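Probable benzoylformate decarboxylase (Rhodococcus jostii, PDB 7ORX) belongs to the thiamine diphosphate-dependent enzyme family and binds thiamine diphosphate and a sodium ion within a four-chain assembly. Local coordinates at residues Val255-Leu267 with Phe281-Pro293. Numbering follows the deposited sequence.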
loop_
_atom_site.group_PDB
_atom_site.type_symbol
_atom_site.label_atom_id
_atom_site.label_comp_id
_atom_site.label_asym_id
_atom_site.label_seq_id
_atom_site.Cartn_x
_atom_site.Cartn_y
_atom_site.Cartn_z
ATOM N N VAL C 255 30.709 -21.171 10.179
ATOM C CA VAL C 255 29.561 -20.548 9.494
ATOM C C VAL C 255 29.470 -21.122 8.090
ATOM O O VAL C 255 30.441 -21.159 7.427
ATOM C CB VAL C 255 29.736 -19.030 9.492
ATOM C CG1 VAL C 255 28.672 -18.319 8.683
ATOM C CG2 VAL C 255 29.731 -18.504 10.909
ATOM N N LEU C 256 28.297 -21.553 7.661
ATOM C CA LEU C 256 28.085 -22.046 6.286
ATOM C C LEU C 256 28.290 -20.856 5.368
ATOM O O LEU C 256 27.965 -19.739 5.732
ATOM C CB LEU C 256 26.675 -22.630 6.181
ATOM C CG LEU C 256 26.545 -23.991 6.832
ATOM C CD1 LEU C 256 25.138 -24.522 6.730
ATOM C CD2 LEU C 256 27.488 -24.974 6.191
ATOM N N PRO C 257 28.888 -21.058 4.185
ATOM C CA PRO C 257 29.039 -19.971 3.218
ATOM C C PRO C 257 27.669 -19.634 2.635
ATOM O O PRO C 257 26.823 -20.523 2.559
ATOM C CB PRO C 257 29.963 -20.551 2.159
ATOM C CG PRO C 257 29.757 -22.048 2.276
ATOM C CD PRO C 257 29.488 -22.322 3.733
ATOM N N ALA C 258 27.470 -18.373 2.256
ATOM C CA ALA C 258 26.153 -17.812 1.860
ATOM C C ALA C 258 26.016 -17.853 0.336
ATOM O O ALA C 258 25.451 -16.911 -0.241
ATOM C CB ALA C 258 26.003 -16.411 2.405
ATOM N N GLY C 259 26.543 -18.900 -0.289
ATOM C CA GLY C 259 26.339 -19.232 -1.707
ATOM C C GLY C 259 25.640 -20.574 -1.792
ATOM O O GLY C 259 25.855 -21.421 -0.912
ATOM N N VAL C 260 24.810 -20.770 -2.808
ATOM C CA VAL C 260 23.984 -22.002 -2.922
ATOM C C VAL C 260 24.910 -23.217 -3.128
ATOM O O VAL C 260 24.792 -24.193 -2.372
ATOM C CB VAL C 260 22.959 -21.847 -4.053
ATOM C CG1 VAL C 260 22.107 -23.077 -4.206
ATOM C CG2 VAL C 260 22.086 -20.617 -3.860
ATOM N N ALA C 261 25.808 -23.157 -4.114
ATOM C CA ALA C 261 26.708 -24.265 -4.505
ATOM C C ALA C 261 27.687 -24.524 -3.367
ATOM O O ALA C 261 27.992 -25.690 -3.099
ATOM C CB ALA C 261 27.450 -23.927 -5.776
ATOM N N ASP C 262 28.142 -23.446 -2.733
ATOM C CA ASP C 262 29.226 -23.467 -1.719
ATOM C C ASP C 262 28.723 -24.159 -0.448
ATOM O O ASP C 262 29.493 -24.971 0.143
ATOM C CB ASP C 262 29.743 -22.043 -1.461
ATOM C CG ASP C 262 30.504 -21.396 -2.621
ATOM O OD1 ASP C 262 30.773 -22.086 -3.653
ATOM O OD2 ASP C 262 30.822 -20.191 -2.481
ATOM N N LEU C 263 27.483 -23.849 -0.051
ATOM C CA LEU C 263 26.823 -24.421 1.161
ATOM C C LEU C 263 26.616 -25.925 0.956
ATOM O O LEU C 263 26.984 -26.697 1.856
ATOM C CB LEU C 263 25.510 -23.679 1.426
ATOM C CG LEU C 263 24.824 -24.016 2.746
ATOM C CD1 LEU C 263 23.873 -22.907 3.163
ATOM C CD2 LEU C 263 24.056 -25.330 2.652
ATOM N N SER C 264 26.091 -26.335 -0.191
ATOM C CA SER C 264 25.800 -27.764 -0.450
ATOM C C SER C 264 27.105 -28.569 -0.532
ATOM O O SER C 264 27.105 -29.744 -0.113
ATOM C CB SER C 264 24.912 -27.943 -1.655
ATOM O OG SER C 264 25.525 -27.396 -2.800
ATOM N N LYS C 265 28.190 -27.969 -1.033
ATOM C CA LYS C 265 29.524 -28.629 -1.147
ATOM C C LYS C 265 30.085 -28.844 0.270
ATOM O O LYS C 265 30.666 -29.909 0.521
ATOM C CB LYS C 265 30.441 -27.832 -2.088
ATOM C CG LYS C 265 31.867 -28.382 -2.264
ATOM C CD LYS C 265 32.976 -27.422 -1.738
ATOM C CE LYS C 265 34.060 -28.068 -0.877
ATOM N NZ LYS C 265 34.899 -29.022 -1.650
ATOM N N THR C 266 29.904 -27.872 1.166
ATOM C CA THR C 266 30.368 -27.924 2.579
ATOM C C THR C 266 29.700 -29.088 3.328
ATOM O O THR C 266 30.425 -29.766 4.084
ATOM C CB THR C 266 30.079 -26.603 3.289
ATOM O OG1 THR C 266 30.716 -25.545 2.570
ATOM C CG2 THR C 266 30.530 -26.597 4.728
ATOM N N LEU C 267 28.381 -29.304 3.138
ATOM C CA LEU C 267 27.592 -30.351 3.845
ATOM C C LEU C 267 27.594 -31.676 3.076
ATOM O O LEU C 267 26.832 -32.594 3.471
ATOM C CB LEU C 267 26.149 -29.867 4.009
ATOM C CG LEU C 267 25.937 -28.595 4.812
ATOM C CD1 LEU C 267 24.471 -28.252 4.882
ATOM C CD2 LEU C 267 26.528 -28.722 6.206
ATOM N N PHE C 281 17.632 -20.635 2.655
ATOM C CA PHE C 281 18.694 -20.127 3.516
ATOM C C PHE C 281 18.881 -18.627 3.201
ATOM O O PHE C 281 18.434 -18.110 2.142
ATOM C CB PHE C 281 20.014 -20.900 3.318
ATOM C CG PHE C 281 20.137 -22.303 3.876
ATOM C CD1 PHE C 281 20.322 -22.526 5.228
ATOM C CD2 PHE C 281 20.168 -23.408 3.040
ATOM C CE1 PHE C 281 20.438 -23.808 5.740
ATOM C CE2 PHE C 281 20.367 -24.688 3.543
ATOM C CZ PHE C 281 20.504 -24.885 4.893
ATOM N N ARG C 282 19.608 -17.943 4.069
ATOM C CA ARG C 282 19.960 -16.506 3.933
ATOM C C ARG C 282 21.257 -16.373 3.088
ATOM O O ARG C 282 22.308 -15.879 3.557
ATOM C CB ARG C 282 20.039 -15.972 5.357
ATOM C CG ARG C 282 19.703 -14.502 5.461
ATOM C CD ARG C 282 18.247 -14.174 5.626
ATOM N NE ARG C 282 18.296 -12.722 5.804
ATOM C CZ ARG C 282 17.813 -11.811 4.955
ATOM N NH1 ARG C 282 17.186 -12.170 3.842
ATOM N NH2 ARG C 282 17.909 -10.532 5.275
ATOM N N TYR C 283 21.175 -16.812 1.838
ATOM C CA TYR C 283 22.210 -16.684 0.779
ATOM C C TYR C 283 22.422 -15.199 0.515
ATOM O O TYR C 283 21.574 -14.413 0.912
ATOM C CB TYR C 283 21.745 -17.370 -0.508
ATOM C CG TYR C 283 21.377 -18.835 -0.397
ATOM C CD1 TYR C 283 22.291 -19.754 0.082
ATOM C CD2 TYR C 283 20.159 -19.330 -0.841
ATOM C CE1 TYR C 283 21.998 -21.104 0.180
ATOM C CE2 TYR C 283 19.864 -20.686 -0.777
ATOM C CZ TYR C 283 20.792 -21.581 -0.260
ATOM O OH TYR C 283 20.637 -22.934 -0.197
ATOM N N HIS C 284 23.503 -14.828 -0.152
ATOM C CA HIS C 284 23.921 -13.409 -0.341
ATOM C C HIS C 284 24.483 -13.242 -1.755
ATOM O O HIS C 284 23.736 -12.798 -2.635
ATOM C CB HIS C 284 24.914 -13.006 0.769
ATOM C CG HIS C 284 25.240 -11.551 0.790
ATOM N ND1 HIS C 284 25.740 -10.938 1.928
ATOM C CD2 HIS C 284 25.096 -10.575 -0.144
ATOM C CE1 HIS C 284 25.929 -9.651 1.681
ATOM N NE2 HIS C 284 25.535 -9.400 0.416
ATOM N N GLN C 285 25.761 -13.573 -1.936
ATOM C CA GLN C 285 26.376 -13.846 -3.253
ATOM C C GLN C 285 25.466 -14.855 -3.985
ATOM O O GLN C 285 25.036 -15.828 -3.364
ATOM C CB GLN C 285 27.852 -14.268 -3.089
ATOM C CG GLN C 285 28.110 -15.481 -2.180
ATOM C CD GLN C 285 28.428 -15.199 -0.712
ATOM O OE1 GLN C 285 28.157 -14.140 -0.180
ATOM N NE2 GLN C 285 29.009 -16.158 -0.001
ATOM N N TYR C 286 25.171 -14.584 -5.258
ATOM C CA TYR C 286 24.539 -15.498 -6.237
ATOM C C TYR C 286 25.620 -16.420 -6.784
ATOM O O TYR C 286 26.347 -16.007 -7.702
ATOM C CB TYR C 286 23.880 -14.723 -7.385
ATOM C CG TYR C 286 23.145 -15.571 -8.400
ATOM C CD1 TYR C 286 22.199 -16.505 -7.982
ATOM C CD2 TYR C 286 23.369 -15.429 -9.768
ATOM C CE1 TYR C 286 21.497 -17.274 -8.895
ATOM C CE2 TYR C 286 22.671 -16.187 -10.699
ATOM C CZ TYR C 286 21.729 -17.109 -10.255
ATOM O OH TYR C 286 21.004 -17.886 -11.115
ATOM N N VAL C 287 25.724 -17.640 -6.241
ATOM C CA VAL C 287 26.579 -18.723 -6.823
ATOM C C VAL C 287 25.671 -19.938 -7.028
ATOM O O VAL C 287 25.482 -20.751 -6.120
ATOM C CB VAL C 287 27.883 -18.947 -6.006
ATOM C CG1 VAL C 287 27.870 -18.233 -4.653
ATOM C CG2 VAL C 287 28.290 -20.414 -5.845
ATOM N N PRO C 288 25.042 -20.079 -8.230
ATOM C CA PRO C 288 24.074 -21.142 -8.500
ATOM C C PRO C 288 24.613 -22.584 -8.579
ATOM O O PRO C 288 25.789 -22.795 -8.837
ATOM C CB PRO C 288 23.441 -20.734 -9.852
ATOM C CG PRO C 288 24.446 -19.859 -10.539
ATOM C CD PRO C 288 25.207 -19.206 -9.406
ATOM N N GLY C 289 23.698 -23.544 -8.360
ATOM C CA GLY C 289 23.942 -24.989 -8.189
ATOM C C GLY C 289 22.857 -25.602 -7.332
ATOM O O GLY C 289 21.740 -25.033 -7.275
ATOM N N ASN C 290 23.161 -26.725 -6.675
ATOM C CA ASN C 290 22.172 -27.565 -5.921
ATOM C C ASN C 290 22.001 -27.019 -4.497
ATOM O O ASN C 290 23.041 -26.787 -3.839
ATOM C CB ASN C 290 22.602 -29.040 -5.844
ATOM C CG ASN C 290 22.912 -29.682 -7.180
ATOM O OD1 ASN C 290 22.238 -29.431 -8.163
ATOM N ND2 ASN C 290 23.914 -30.537 -7.219
ATOM N N TYR C 291 20.757 -26.848 -4.023
ATOM C CA TYR C 291 20.441 -26.361 -2.647
ATOM C C TYR C 291 21.002 -27.337 -1.616
ATOM O O TYR C 291 21.628 -26.892 -0.614
ATOM C CB TYR C 291 18.941 -26.170 -2.419
ATOM C CG TYR C 291 18.340 -25.030 -3.199
ATOM C CD1 TYR C 291 18.686 -23.720 -2.915
ATOM C CD2 TYR C 291 17.438 -25.256 -4.225
ATOM C CE1 TYR C 291 18.175 -22.666 -3.658
ATOM C CE2 TYR C 291 16.901 -24.214 -4.961
ATOM C CZ TYR C 291 17.289 -22.919 -4.681
ATOM O OH TYR C 291 16.808 -21.856 -5.367
ATOM N N LEU C 292 20.797 -28.629 -1.868
ATOM C CA LEU C 292 21.290 -29.708 -0.982
ATOM C C LEU C 292 22.331 -30.547 -1.706
ATOM O O LEU C 292 22.287 -30.686 -2.927
ATOM C CB LEU C 292 20.120 -30.598 -0.582
ATOM C CG LEU C 292 18.955 -29.887 0.096
ATOM C CD1 LEU C 292 17.887 -30.884 0.445
ATOM C CD2 LEU C 292 19.406 -29.165 1.350
ATOM N N PRO C 293 23.244 -31.181 -0.942
ATOM C CA PRO C 293 24.080 -32.251 -1.473
ATOM C C PRO C 293 23.232 -33.484 -1.846
ATOM O O PRO C 293 22.157 -33.655 -1.283
ATOM C CB PRO C 293 25.108 -32.551 -0.353
ATOM C CG PRO C 293 24.588 -31.889 0.889
ATOM C CD PRO C 293 23.456 -30.958 0.491
HETATM O O HOH W 1 22.586 -24.465 -0.542
#
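V260 turns CG1 anti to its backbone N (chi1 180°), which leaves CG2 beside that N and directed at Y283, whose own chi1 of -57° lays its ring across the start of helix 260-266. The result is a CH-pi contact: V260 CG2 stands 3.7 Å from the centroid of the Y283 ring, 7° off the normal, while F281 CB lies over the opposite face near the rim. V260 CG1, the other branch, meets Y291 CD1 at 3.7 Å. One turn on, L263 repeats the approach at about a right angle, its CD1 lying over a face of F281, 3.8 Å from the ring centroid and offset toward the rim. In the Rossmann-like central domain, helix 260-266 follows strand 252-255, an outermost strand of the parallel sheet within this chain, and the loop between strands 272-276 and 297-302 runs along one side of the helix, from its start to P293. Backbone bonds fix the loop at the helix start, where G259 is the N-cap residue: H284 N donates to A258 O (2.9 Å) in the carbonyl plane, and A261 N to V287 O (3.1 Å), nearly in line with that carbonyl. Beside the latter bond, A261 CB packs on V287 CG2 at 3.6 Å. A water donates to V260 O and Y291 O and accepts from Y283 OH, so three polar groups of helix and loop share it. S264 OG lies 2.8 Å from N290 O, and A261 O is also near. Beyond the contact, Y291 OH bonds Q109 of a second subunit, and Y283 packs on V111 of that same subunit.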